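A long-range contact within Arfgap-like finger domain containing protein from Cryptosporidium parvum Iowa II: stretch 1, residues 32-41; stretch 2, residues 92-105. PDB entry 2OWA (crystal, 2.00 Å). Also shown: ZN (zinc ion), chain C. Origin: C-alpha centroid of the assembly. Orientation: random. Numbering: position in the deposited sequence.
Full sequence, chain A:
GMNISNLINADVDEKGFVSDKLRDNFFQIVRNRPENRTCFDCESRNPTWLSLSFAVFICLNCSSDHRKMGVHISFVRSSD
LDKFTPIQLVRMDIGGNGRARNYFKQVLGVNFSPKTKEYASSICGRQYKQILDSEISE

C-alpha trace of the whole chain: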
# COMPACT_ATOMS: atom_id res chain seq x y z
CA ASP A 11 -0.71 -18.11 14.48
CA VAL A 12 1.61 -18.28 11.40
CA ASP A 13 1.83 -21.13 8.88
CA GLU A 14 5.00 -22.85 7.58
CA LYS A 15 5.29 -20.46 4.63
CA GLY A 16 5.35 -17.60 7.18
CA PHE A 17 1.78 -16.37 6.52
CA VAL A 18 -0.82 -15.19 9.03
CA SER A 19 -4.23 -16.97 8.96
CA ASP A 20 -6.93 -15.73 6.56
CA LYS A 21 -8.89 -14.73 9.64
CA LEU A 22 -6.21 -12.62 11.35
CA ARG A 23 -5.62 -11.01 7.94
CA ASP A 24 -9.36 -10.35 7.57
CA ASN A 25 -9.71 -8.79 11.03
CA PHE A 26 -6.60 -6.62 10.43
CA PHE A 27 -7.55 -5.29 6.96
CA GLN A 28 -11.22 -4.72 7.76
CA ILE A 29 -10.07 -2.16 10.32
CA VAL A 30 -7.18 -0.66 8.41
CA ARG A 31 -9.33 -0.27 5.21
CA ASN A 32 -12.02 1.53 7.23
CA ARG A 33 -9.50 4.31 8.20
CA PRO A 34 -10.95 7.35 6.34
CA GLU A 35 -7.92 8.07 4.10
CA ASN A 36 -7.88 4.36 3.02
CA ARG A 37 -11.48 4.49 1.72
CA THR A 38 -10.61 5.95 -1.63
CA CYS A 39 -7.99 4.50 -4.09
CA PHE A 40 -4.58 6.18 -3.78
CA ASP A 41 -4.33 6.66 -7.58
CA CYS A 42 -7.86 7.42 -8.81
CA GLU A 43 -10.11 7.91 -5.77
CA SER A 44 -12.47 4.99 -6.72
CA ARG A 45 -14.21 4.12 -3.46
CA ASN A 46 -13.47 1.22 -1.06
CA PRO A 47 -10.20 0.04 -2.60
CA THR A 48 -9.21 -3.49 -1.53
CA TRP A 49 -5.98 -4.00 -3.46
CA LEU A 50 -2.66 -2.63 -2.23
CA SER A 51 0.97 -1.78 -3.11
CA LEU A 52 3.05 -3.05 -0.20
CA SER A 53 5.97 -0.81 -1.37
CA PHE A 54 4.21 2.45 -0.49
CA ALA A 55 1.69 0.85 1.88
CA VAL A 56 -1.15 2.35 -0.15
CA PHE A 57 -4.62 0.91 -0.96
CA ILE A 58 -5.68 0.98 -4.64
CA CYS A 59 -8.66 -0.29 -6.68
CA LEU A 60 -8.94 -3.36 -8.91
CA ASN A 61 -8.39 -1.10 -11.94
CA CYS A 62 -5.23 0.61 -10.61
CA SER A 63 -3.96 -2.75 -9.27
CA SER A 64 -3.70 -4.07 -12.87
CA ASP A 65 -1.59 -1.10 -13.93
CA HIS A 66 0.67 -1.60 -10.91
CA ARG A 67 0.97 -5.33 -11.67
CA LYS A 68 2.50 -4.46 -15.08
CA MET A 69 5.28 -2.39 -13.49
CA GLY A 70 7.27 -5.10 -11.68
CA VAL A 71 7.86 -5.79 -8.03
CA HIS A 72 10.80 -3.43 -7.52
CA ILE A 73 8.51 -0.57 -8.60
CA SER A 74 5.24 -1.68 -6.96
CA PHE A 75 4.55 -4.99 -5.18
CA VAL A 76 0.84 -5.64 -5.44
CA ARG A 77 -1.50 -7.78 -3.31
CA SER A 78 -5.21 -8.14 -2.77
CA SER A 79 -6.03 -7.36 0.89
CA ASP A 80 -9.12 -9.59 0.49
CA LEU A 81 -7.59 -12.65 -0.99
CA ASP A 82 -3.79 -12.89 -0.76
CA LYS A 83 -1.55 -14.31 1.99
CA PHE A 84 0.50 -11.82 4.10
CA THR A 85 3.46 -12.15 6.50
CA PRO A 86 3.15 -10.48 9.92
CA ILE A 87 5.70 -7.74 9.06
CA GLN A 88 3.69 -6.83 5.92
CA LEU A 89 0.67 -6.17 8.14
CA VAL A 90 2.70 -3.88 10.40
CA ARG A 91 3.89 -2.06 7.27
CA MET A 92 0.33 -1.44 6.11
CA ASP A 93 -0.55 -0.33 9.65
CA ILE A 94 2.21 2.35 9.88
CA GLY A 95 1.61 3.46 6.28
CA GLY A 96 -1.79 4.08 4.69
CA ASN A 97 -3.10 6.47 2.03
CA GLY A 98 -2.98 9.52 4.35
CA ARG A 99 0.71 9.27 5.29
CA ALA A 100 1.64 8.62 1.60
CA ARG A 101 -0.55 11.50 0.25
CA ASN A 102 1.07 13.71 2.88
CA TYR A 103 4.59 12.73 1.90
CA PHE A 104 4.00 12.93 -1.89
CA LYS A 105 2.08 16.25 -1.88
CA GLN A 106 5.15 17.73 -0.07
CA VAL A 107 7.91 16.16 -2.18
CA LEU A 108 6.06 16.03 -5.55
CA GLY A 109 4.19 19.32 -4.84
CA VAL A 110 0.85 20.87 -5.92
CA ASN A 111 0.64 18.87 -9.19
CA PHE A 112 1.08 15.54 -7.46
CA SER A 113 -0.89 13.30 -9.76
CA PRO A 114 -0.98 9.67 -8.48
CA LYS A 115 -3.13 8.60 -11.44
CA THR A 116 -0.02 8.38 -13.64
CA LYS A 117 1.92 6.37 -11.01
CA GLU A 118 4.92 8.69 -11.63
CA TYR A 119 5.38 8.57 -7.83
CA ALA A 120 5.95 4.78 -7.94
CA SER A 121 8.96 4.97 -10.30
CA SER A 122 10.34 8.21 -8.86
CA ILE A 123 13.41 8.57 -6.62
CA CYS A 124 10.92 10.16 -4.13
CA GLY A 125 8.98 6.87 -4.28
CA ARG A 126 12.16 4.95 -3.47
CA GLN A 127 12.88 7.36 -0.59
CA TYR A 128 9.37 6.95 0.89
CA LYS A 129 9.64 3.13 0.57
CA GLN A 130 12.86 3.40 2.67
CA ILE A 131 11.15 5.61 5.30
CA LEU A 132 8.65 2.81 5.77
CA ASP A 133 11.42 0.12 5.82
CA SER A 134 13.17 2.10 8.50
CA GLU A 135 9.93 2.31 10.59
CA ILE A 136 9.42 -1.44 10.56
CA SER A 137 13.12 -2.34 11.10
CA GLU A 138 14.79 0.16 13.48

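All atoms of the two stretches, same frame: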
# COMPACT_ATOMS: atom_id res chain seq x y z
N ASN A 32 -10.96 0.64 6.76
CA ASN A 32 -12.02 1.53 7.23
C ASN A 32 -11.47 2.88 7.70
O ASN A 32 -12.25 3.83 7.85
CB ASN A 32 -12.89 0.85 8.33
CG ASN A 32 -14.09 1.73 8.80
OD1 ASN A 32 -14.10 2.26 9.93
ND2 ASN A 32 -15.09 1.89 7.92
N ARG A 33 -10.15 2.98 7.93
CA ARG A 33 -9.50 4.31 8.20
C ARG A 33 -9.86 5.23 7.04
O ARG A 33 -9.74 4.83 5.89
CB ARG A 33 -7.99 4.20 8.35
CG ARG A 33 -7.59 3.44 9.57
CD ARG A 33 -6.11 3.44 9.86
NE ARG A 33 -5.81 2.52 10.97
CZ ARG A 33 -4.61 2.03 11.28
NH1 ARG A 33 -3.52 2.34 10.59
NH2 ARG A 33 -4.49 1.23 12.34
N PRO A 34 -10.37 6.45 7.35
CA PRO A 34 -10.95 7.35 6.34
C PRO A 34 -10.09 7.63 5.09
O PRO A 34 -10.63 7.63 3.98
CB PRO A 34 -11.22 8.65 7.12
CG PRO A 34 -10.69 8.45 8.48
CD PRO A 34 -10.52 6.98 8.72
N GLU A 35 -8.80 7.90 5.27
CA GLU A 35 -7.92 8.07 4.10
C GLU A 35 -7.78 6.82 3.22
O GLU A 35 -7.49 6.95 2.05
CB GLU A 35 -6.53 8.59 4.50
CG GLU A 35 -6.52 10.06 4.97
CD GLU A 35 -6.92 11.06 3.88
OE1 GLU A 35 -6.25 11.07 2.81
OE2 GLU A 35 -7.90 11.82 4.11
N ASN A 36 -8.01 5.62 3.78
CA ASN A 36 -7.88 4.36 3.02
C ASN A 36 -9.15 3.94 2.28
O ASN A 36 -9.20 2.86 1.69
CB ASN A 36 -7.42 3.22 3.92
CG ASN A 36 -5.98 3.38 4.41
OD1 ASN A 36 -5.14 4.03 3.77
ND2 ASN A 36 -5.68 2.74 5.54
N ARG A 37 -10.16 4.81 2.28
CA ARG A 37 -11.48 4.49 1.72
C ARG A 37 -11.69 5.00 0.29
O ARG A 37 -12.73 4.82 -0.33
CB ARG A 37 -12.57 4.98 2.67
CG ARG A 37 -12.51 4.26 4.02
CD ARG A 37 -13.77 4.42 4.77
NE ARG A 37 -14.82 3.48 4.34
CZ ARG A 37 -16.05 3.48 4.86
NH1 ARG A 37 -16.36 4.35 5.81
NH2 ARG A 37 -16.96 2.61 4.43
N THR A 38 -10.64 5.58 -0.25
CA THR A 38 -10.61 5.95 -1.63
C THR A 38 -9.25 5.48 -2.22
O THR A 38 -8.25 5.51 -1.54
CB THR A 38 -10.81 7.46 -1.71
OG1 THR A 38 -10.73 7.89 -3.07
CG2 THR A 38 -9.76 8.19 -0.91
N CYS A 39 -9.24 5.01 -3.47
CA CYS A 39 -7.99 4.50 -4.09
C CYS A 39 -6.92 5.59 -4.11
O CYS A 39 -7.21 6.74 -4.42
CB CYS A 39 -8.27 4.02 -5.50
SG CYS A 39 -6.87 3.74 -6.56
N PHE A 40 -5.68 5.21 -3.80
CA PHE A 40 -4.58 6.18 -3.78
C PHE A 40 -4.36 6.85 -5.15
O PHE A 40 -3.97 8.03 -5.21
CB PHE A 40 -3.26 5.52 -3.30
CG PHE A 40 -2.15 6.50 -3.04
CD1 PHE A 40 -2.17 7.30 -1.89
CD2 PHE A 40 -1.08 6.61 -3.91
CE1 PHE A 40 -1.14 8.24 -1.64
CE2 PHE A 40 -0.03 7.56 -3.65
CZ PHE A 40 -0.10 8.36 -2.50
N ASP A 41 -4.58 6.11 -6.23
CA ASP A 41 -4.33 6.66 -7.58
C ASP A 41 -5.52 7.41 -8.21
O ASP A 41 -5.33 8.48 -8.80
CB ASP A 41 -3.91 5.55 -8.55
CG ASP A 41 -2.57 4.93 -8.19
OD1 ASP A 41 -2.04 5.25 -7.10
OD2 ASP A 41 -2.07 4.11 -9.02
N MET A 92 1.58 -2.04 6.48
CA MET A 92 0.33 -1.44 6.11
C MET A 92 -0.26 -0.56 7.23
O MET A 92 -0.89 0.45 6.97
CB MET A 92 -0.67 -2.53 5.70
CG MET A 92 -0.36 -3.21 4.35
SD MET A 92 0.07 -2.16 2.95
CE MET A 92 -1.43 -1.24 2.72
N ASP A 93 -0.01 -0.97 8.47
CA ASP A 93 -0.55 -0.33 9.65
C ASP A 93 0.14 1.02 9.86
O ASP A 93 -0.54 2.03 10.13
CB ASP A 93 -0.34 -1.23 10.87
CG ASP A 93 -1.19 -0.79 12.09
OD1 ASP A 93 -1.90 0.24 12.01
OD2 ASP A 93 -1.11 -1.50 13.13
N ILE A 94 1.47 1.07 9.70
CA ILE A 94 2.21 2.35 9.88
C ILE A 94 2.17 3.27 8.65
O ILE A 94 2.49 4.47 8.75
CB ILE A 94 3.67 2.15 10.35
CG1 ILE A 94 4.48 1.35 9.32
CG2 ILE A 94 3.73 1.48 11.71
CD1 ILE A 94 5.38 2.17 8.50
N GLY A 95 1.77 2.70 7.51
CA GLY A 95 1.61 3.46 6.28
C GLY A 95 0.19 3.97 6.11
O GLY A 95 -0.37 4.65 6.96
N GLY A 96 -0.43 3.61 4.99
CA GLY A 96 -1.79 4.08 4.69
C GLY A 96 -1.78 5.16 3.64
O GLY A 96 -0.73 5.79 3.37
N ASN A 97 -2.93 5.38 3.02
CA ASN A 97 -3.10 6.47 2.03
C ASN A 97 -2.84 7.88 2.55
O ASN A 97 -2.24 8.67 1.84
CB ASN A 97 -4.46 6.39 1.35
CG ASN A 97 -4.60 5.18 0.44
OD1 ASN A 97 -3.72 4.31 0.40
ND2 ASN A 97 -5.73 5.11 -0.29
N GLY A 98 -3.28 8.21 3.78
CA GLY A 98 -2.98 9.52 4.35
C GLY A 98 -1.50 9.89 4.52
O GLY A 98 -1.05 10.96 4.08
N ARG A 99 -0.73 9.04 5.19
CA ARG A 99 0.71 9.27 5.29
C ARG A 99 1.43 9.44 3.92
O ARG A 99 2.30 10.32 3.78
CB ARG A 99 1.36 8.12 6.06
CG ARG A 99 2.79 8.40 6.43
CD ARG A 99 3.33 7.35 7.32
NE ARG A 99 4.56 7.80 7.98
CZ ARG A 99 5.24 7.08 8.88
NH1 ARG A 99 4.80 5.87 9.25
NH2 ARG A 99 6.35 7.58 9.42
N ALA A 100 1.09 8.57 2.96
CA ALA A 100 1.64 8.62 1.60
C ALA A 100 1.24 9.91 0.82
O ALA A 100 2.12 10.59 0.26
CB ALA A 100 1.27 7.34 0.79
N ARG A 101 -0.05 10.25 0.84
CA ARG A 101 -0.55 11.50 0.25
C ARG A 101 0.21 12.66 0.89
O ARG A 101 0.66 13.55 0.19
CB ARG A 101 -2.06 11.70 0.51
CG ARG A 101 -2.95 11.16 -0.60
CD ARG A 101 -4.40 10.99 -0.08
NE ARG A 101 -5.16 10.07 -0.90
CZ ARG A 101 -6.15 9.31 -0.43
NH1 ARG A 101 -6.46 9.40 0.86
NH2 ARG A 101 -6.81 8.47 -1.24
N ASN A 102 0.40 12.61 2.20
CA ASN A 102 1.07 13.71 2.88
C ASN A 102 2.50 13.84 2.39
O ASN A 102 2.94 14.94 2.06
CB ASN A 102 1.01 13.57 4.42
CG ASN A 102 1.93 14.59 5.14
OD1 ASN A 102 1.82 15.79 4.92
ND2 ASN A 102 2.84 14.11 5.98
N TYR A 103 3.23 12.72 2.36
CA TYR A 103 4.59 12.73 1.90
C TYR A 103 4.72 13.23 0.44
O TYR A 103 5.51 14.14 0.17
CB TYR A 103 5.24 11.36 2.06
CG TYR A 103 6.63 11.28 1.48
CD1 TYR A 103 7.73 11.69 2.22
CD2 TYR A 103 6.84 10.81 0.17
CE1 TYR A 103 9.00 11.62 1.70
CE2 TYR A 103 8.12 10.74 -0.35
CZ TYR A 103 9.18 11.16 0.42
OH TYR A 103 10.43 11.10 -0.08
N PHE A 104 3.95 12.62 -0.45
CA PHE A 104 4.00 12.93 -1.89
C PHE A 104 3.55 14.36 -2.25
O PHE A 104 4.22 15.00 -3.06
CB PHE A 104 3.33 11.84 -2.77
CG PHE A 104 4.13 10.56 -2.85
CD1 PHE A 104 5.42 10.56 -3.38
CD2 PHE A 104 3.59 9.34 -2.38
CE1 PHE A 104 6.19 9.38 -3.44
CE2 PHE A 104 4.31 8.15 -2.44
CZ PHE A 104 5.64 8.17 -2.96
N LYS A 105 2.48 14.86 -1.65
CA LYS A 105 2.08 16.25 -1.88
C LYS A 105 3.20 17.22 -1.48
O LYS A 105 3.32 18.25 -2.10
CB LYS A 105 0.79 16.64 -1.15
CG LYS A 105 -0.50 15.90 -1.57
CD LYS A 105 -1.70 16.42 -0.74
CE LYS A 105 -3.05 15.81 -1.18
NZ LYS A 105 -3.39 15.93 -2.67
ZN ZN C . -7.80 3.40 -8.76
O HOH W 1 -3.05 4.63 8.80
O HOH W 2 -3.03 2.34 7.20
O HOH W 3 -4.82 10.13 -3.80

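The start of a helix exposes backbone N-H groups that have no carbonyl partner within the helix, and a loop that arrives from far away in sequence can supply what is missing. The contact between residues 32-41 and 92-105 of this Arfgap-like finger domain protein illustrates the principle. Stretch 1 is largely loop, with a short 3-10 segment at 34-36; stretch 2 carries the end of one helix, a glycine turn and the start of another. The backbones come close where the second helix begins, with the CA atoms of Glu 35 and Gly 98 5.2 Å apart.

Following stretch 2, the first anchor is Asp 93. Its CA-to-CB bond points away from the loop, yet the carboxylate reaches Arg 33 in a salt bridge, with NH2 of Arg 33 2.8 Å from OD1 of Asp 93. NH1 of Arg 33 also donates to the backbone O of Asp 93 at 3.0 Å, so one guanidinium grips both side chain and main chain. A water accepts from Arg 33 NH1 and donates to Gly 95 O, extending the link into the turn.

Gly 95 leaves the helical conformation, and Gly 96 occupies the N-cap position. The backbone angles of Gly 96 (105/161) would jam a CB against the preceding carbonyl, which by itself calls for glycine. At Asn 97 the loop meets the free N-H: N of Asn 97 donates to OD1 of Asn 36 at 2.7 Å, nearly straight at 169°. The CA-to-CB bond of Asn 97 points toward the loop, and ND2 of Asn 97 lies 2.8 Å from O of Thr 38.

Gly 98 allows close approach. Its N lies 3.4 Å from CB of Glu 35, and an ideal CB on this residue would sit 3.0 Å from CG of Glu 35, a clash.

Two residues further on, Ala 100 offers its small methyl to Phe 40, CB to CE1 at 3.5 Å. Arg 101 then gathers several acceptors. Its NH1 forms a salt bridge with OE1 of Glu 35 at 2.6 Å and donates to O of Glu 35 at 2.9 Å, while NH2 makes a weak hydrogen bond to O of Thr 38 at 3.3 Å. A water bridges its NE to the carbonyl O of Phe 40.

Phe 104 completes the apolar patch, its CD2 3.8 Å from CZ of Phe 40, near the plane of the Phe 40 ring. Just before Phe 40 in the sequence, Cys 39 binds zinc through SG, 2.4 Å from ZN, tying this end of the loop to the metal site.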